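Local coordinates for carboxypeptidase D (PDB 3MN8), which removes C-terminal arginine or lysine residues from peptides and proteins with a zinc-dependent catalytic domain, processing growth factors, peptide hormones and neuropeptides, at residues N88-P93 against G338-V343. Residues are numbered along the deposited sequence; the frame is centred on the assembly and turned at random.
Sequences NLLTPP and GIKGLV
A type II beta turn from Asn-88 to Thr-91, closed by Thr-91 N to Asn-88 O, brings Leu-90 up to Lys-340 on strand 339-344, with their CA atoms 7.1 Å apart. The contact joins two domains of this M14 carboxypeptidase: the turn leads into strand 93-97 of the catalytic domain's mixed sheet, and the strand is the middle one of a three-stranded sheet in the C-terminal transthyretin-like domain. Lysine suits its place because its long apolar chain can lie against Leu-90 while its charged end reaches two acceptors. With CG between the backbone N and the carbonyl carbon (chi1 64°), the chain extended beyond it reaches Leu-90 O, to which NZ donates a hydrogen bond of 2.8 Å. The donor lies 31° from the carbonyl plane; Trp-375 NE1 also donates a hydrogen bond to that oxygen, while Glu-408 forms a salt bridge with the ammonium group. The methylenes work as well: CD lies 3.9 Å from Leu-90 CB. An alanine here would probably leave Glu-408 without its charged mate, deprive Leu-90 O of one donor and open a gap beside Leu-90 CB. The branched end of Leu-90 lies over the backbone of Gly-341, its CD2 3.8 Å from Gly-341 O. Farther along, leucines provide branched apolar ends that reach across the boundary: Leu-89 and Leu-342 meet tip to tip, CD2 of Leu-89 lying 4.0 Å from CD1 of Leu-342.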
ATOM      1  N   ASN A  88      -2.075  17.748  -5.961  1.00 44.90           N
ATOM      2  CA  ASN A  88      -2.594  18.876  -5.197  1.00 32.73           C
ATOM      3  C   ASN A  88      -2.064  18.858  -3.771  1.00 39.66           C
ATOM      4  O   ASN A  88      -2.003  17.808  -3.123  1.00 43.53           O
ATOM      5  CB  ASN A  88      -4.118  18.875  -5.197  1.00 45.32           C
ATOM      6  CG  ASN A  88      -4.691  18.979  -6.593  1.00 63.07           C
ATOM      7  OD1 ASN A  88      -5.455  18.114  -7.035  1.00 73.40           O
ATOM      8  ND2 ASN A  88      -4.315  20.038  -7.307  1.00 68.14           N
ATOM      9  N   LEU A  89      -1.668  20.023  -3.284  1.00 30.96           N
ATOM     10  CA  LEU A  89      -1.141  20.122  -1.945  1.00 29.09           C
ATOM     11  C   LEU A  89      -2.032  19.330  -0.990  1.00 35.08           C
ATOM     12  O   LEU A  89      -3.253  19.439  -1.034  1.00 37.92           O
ATOM     13  CB  LEU A  89      -1.070  21.586  -1.517  1.00 27.72           C
ATOM     14  CG  LEU A  89      -0.153  21.870  -0.326  1.00 25.28           C
ATOM     15  CD1 LEU A  89       1.290  21.764  -0.778  1.00 13.61           C
ATOM     16  CD2 LEU A  89      -0.426  23.238   0.251  1.00 37.16           C
ATOM     17  N   LEU A  90      -1.406  18.520  -0.149  1.00 32.38           N
ATOM     18  CA  LEU A  90      -2.102  17.793   0.903  1.00 37.57           C
ATOM     19  C   LEU A  90      -3.011  16.677   0.401  1.00 37.16           C
ATOM     20  O   LEU A  90      -3.769  16.104   1.179  1.00 32.35           O
ATOM     21  CB  LEU A  90      -2.862  18.748   1.826  1.00 34.00           C
ATOM     22  CG  LEU A  90      -1.935  19.581   2.716  1.00 36.50           C
ATOM     23  CD1 LEU A  90      -2.689  20.574   3.592  1.00 14.77           C
ATOM     24  CD2 LEU A  90      -1.088  18.646   3.561  1.00 30.07           C
ATOM     25  N   THR A  91      -2.934  16.369  -0.889  1.00 27.18           N
ATOM     26  CA  THR A  91      -3.517  15.128  -1.377  1.00 37.50           C
ATOM     27  C   THR A  91      -2.557  13.987  -1.094  1.00 38.00           C
ATOM     28  O   THR A  91      -1.383  14.066  -1.473  1.00 23.73           O
ATOM     29  CB  THR A  91      -3.812  15.139  -2.887  1.00 27.42           C
ATOM     30  OG1 THR A  91      -4.840  16.099  -3.173  1.00 22.27           O
ATOM     31  CG2 THR A  91      -4.285  13.764  -3.323  1.00 11.37           C
ATOM     32  N   PRO A  92      -3.059  12.929  -0.420  1.00 33.78           N
ATOM     33  CA  PRO A  92      -2.297  11.734  -0.035  1.00 30.20           C
ATOM     34  C   PRO A  92      -1.939  10.856  -1.225  1.00 39.74           C
ATOM     35  O   PRO A  92      -2.833  10.398  -1.944  1.00 35.53           O
ATOM     36  CB  PRO A  92      -3.265  10.968   0.875  1.00 25.31           C
ATOM     37  CG  PRO A  92      -4.374  11.929   1.198  1.00 26.66           C
ATOM     38  CD  PRO A  92      -4.450  12.877   0.062  1.00 21.14           C
ATOM     39  N   PRO A  93      -0.638  10.616  -1.433  1.00 39.14           N
ATOM     40  CA  PRO A  93      -0.243   9.585  -2.393  1.00 37.27           C
ATOM     41  C   PRO A  93      -0.372   8.228  -1.714  1.00 40.09           C
ATOM     42  O   PRO A  93      -0.064   8.067  -0.529  1.00 30.83           O
ATOM     43  CB  PRO A  93       1.231   9.906  -2.703  1.00 10.89           C
ATOM     44  CG  PRO A  93       1.664  10.901  -1.677  1.00 19.51           C
ATOM     45  CD  PRO A  93       0.514  11.189  -0.731  1.00 20.18           C
ATOM     46  N   GLY A 338      -6.912  10.729  10.661  1.00 34.61           N
ATOM     47  CA  GLY A 338      -5.917  11.498  11.377  1.00 41.11           C
ATOM     48  C   GLY A 338      -5.873  12.948  10.948  1.00 24.51           C
ATOM     49  O   GLY A 338      -6.911  13.605  10.829  1.00 26.54           O
ATOM     50  N   ILE A 339      -4.659  13.440  10.726  1.00 19.50           N
ATOM     51  CA  ILE A 339      -4.451  14.841  10.412  1.00 34.05           C
ATOM     52  C   ILE A 339      -3.462  15.006   9.290  1.00 35.38           C
ATOM     53  O   ILE A 339      -2.897  14.039   8.767  1.00 33.30           O
ATOM     54  CB  ILE A 339      -3.881  15.635  11.597  1.00 30.88           C
ATOM     55  CG1 ILE A 339      -2.563  14.994  12.053  1.00 35.02           C
ATOM     56  CG2 ILE A 339      -4.916  15.749  12.722  1.00 23.03           C
ATOM     57  CD1 ILE A 339      -1.843  15.728  13.181  1.00 27.15           C
ATOM     58  N   LYS A 340      -3.263  16.263   8.932  1.00 28.38           N
ATOM     59  CA  LYS A 340      -2.341  16.621   7.883  1.00 31.60           C
ATOM     60  C   LYS A 340      -2.147  18.116   7.964  1.00 39.54           C
ATOM     61  O   LYS A 340      -2.992  18.823   8.541  1.00 26.16           O
ATOM     62  CB  LYS A 340      -2.867  16.203   6.507  1.00 38.40           C
ATOM     63  CG  LYS A 340      -4.147  16.872   6.033  1.00 27.91           C
ATOM     64  CD  LYS A 340      -4.410  16.455   4.588  1.00 22.72           C
ATOM     65  CE  LYS A 340      -5.723  16.969   4.058  1.00 16.94           C
ATOM     66  NZ  LYS A 340      -6.033  16.298   2.763  1.00 22.65           N
ATOM     67  N   GLY A 341      -1.025  18.591   7.423  1.00 22.44           N
ATOM     68  CA  GLY A 341      -0.708  20.002   7.506  1.00 16.97           C
ATOM     69  C   GLY A 341       0.634  20.406   6.943  1.00 25.36           C
ATOM     70  O   GLY A 341       1.327  19.636   6.266  1.00 17.30           O
ATOM     71  N   LEU A 342       0.999  21.645   7.234  1.00 35.72           N
ATOM     72  CA  LEU A 342       2.220  22.213   6.706  1.00 36.16           C
ATOM     73  C   LEU A 342       3.110  22.693   7.817  1.00 38.38           C
ATOM     74  O   LEU A 342       2.655  23.347   8.762  1.00 42.35           O
ATOM     75  CB  LEU A 342       1.905  23.394   5.797  1.00 31.01           C
ATOM     76  CG  LEU A 342       0.964  23.100   4.627  1.00 30.35           C
ATOM     77  CD1 LEU A 342       0.599  24.410   3.958  1.00 30.84           C
ATOM     78  CD2 LEU A 342       1.571  22.105   3.625  1.00 27.79           C
ATOM     79  N   VAL A 343       4.386  22.363   7.703  1.00 29.54           N
ATOM     80  CA  VAL A 343       5.381  22.968   8.558  1.00 30.98           C
ATOM     81  C   VAL A 343       6.030  24.006   7.672  1.00 37.14           C
ATOM     82  O   VAL A 343       6.581  23.698   6.608  1.00 28.75           O
ATOM     83  CB  VAL A 343       6.411  21.957   9.077  1.00 35.41           C
ATOM     84  CG1 VAL A 343       7.498  22.665   9.873  1.00 12.22           C
ATOM     85  CG2 VAL A 343       5.717  20.888   9.909  1.00 28.11           C
TER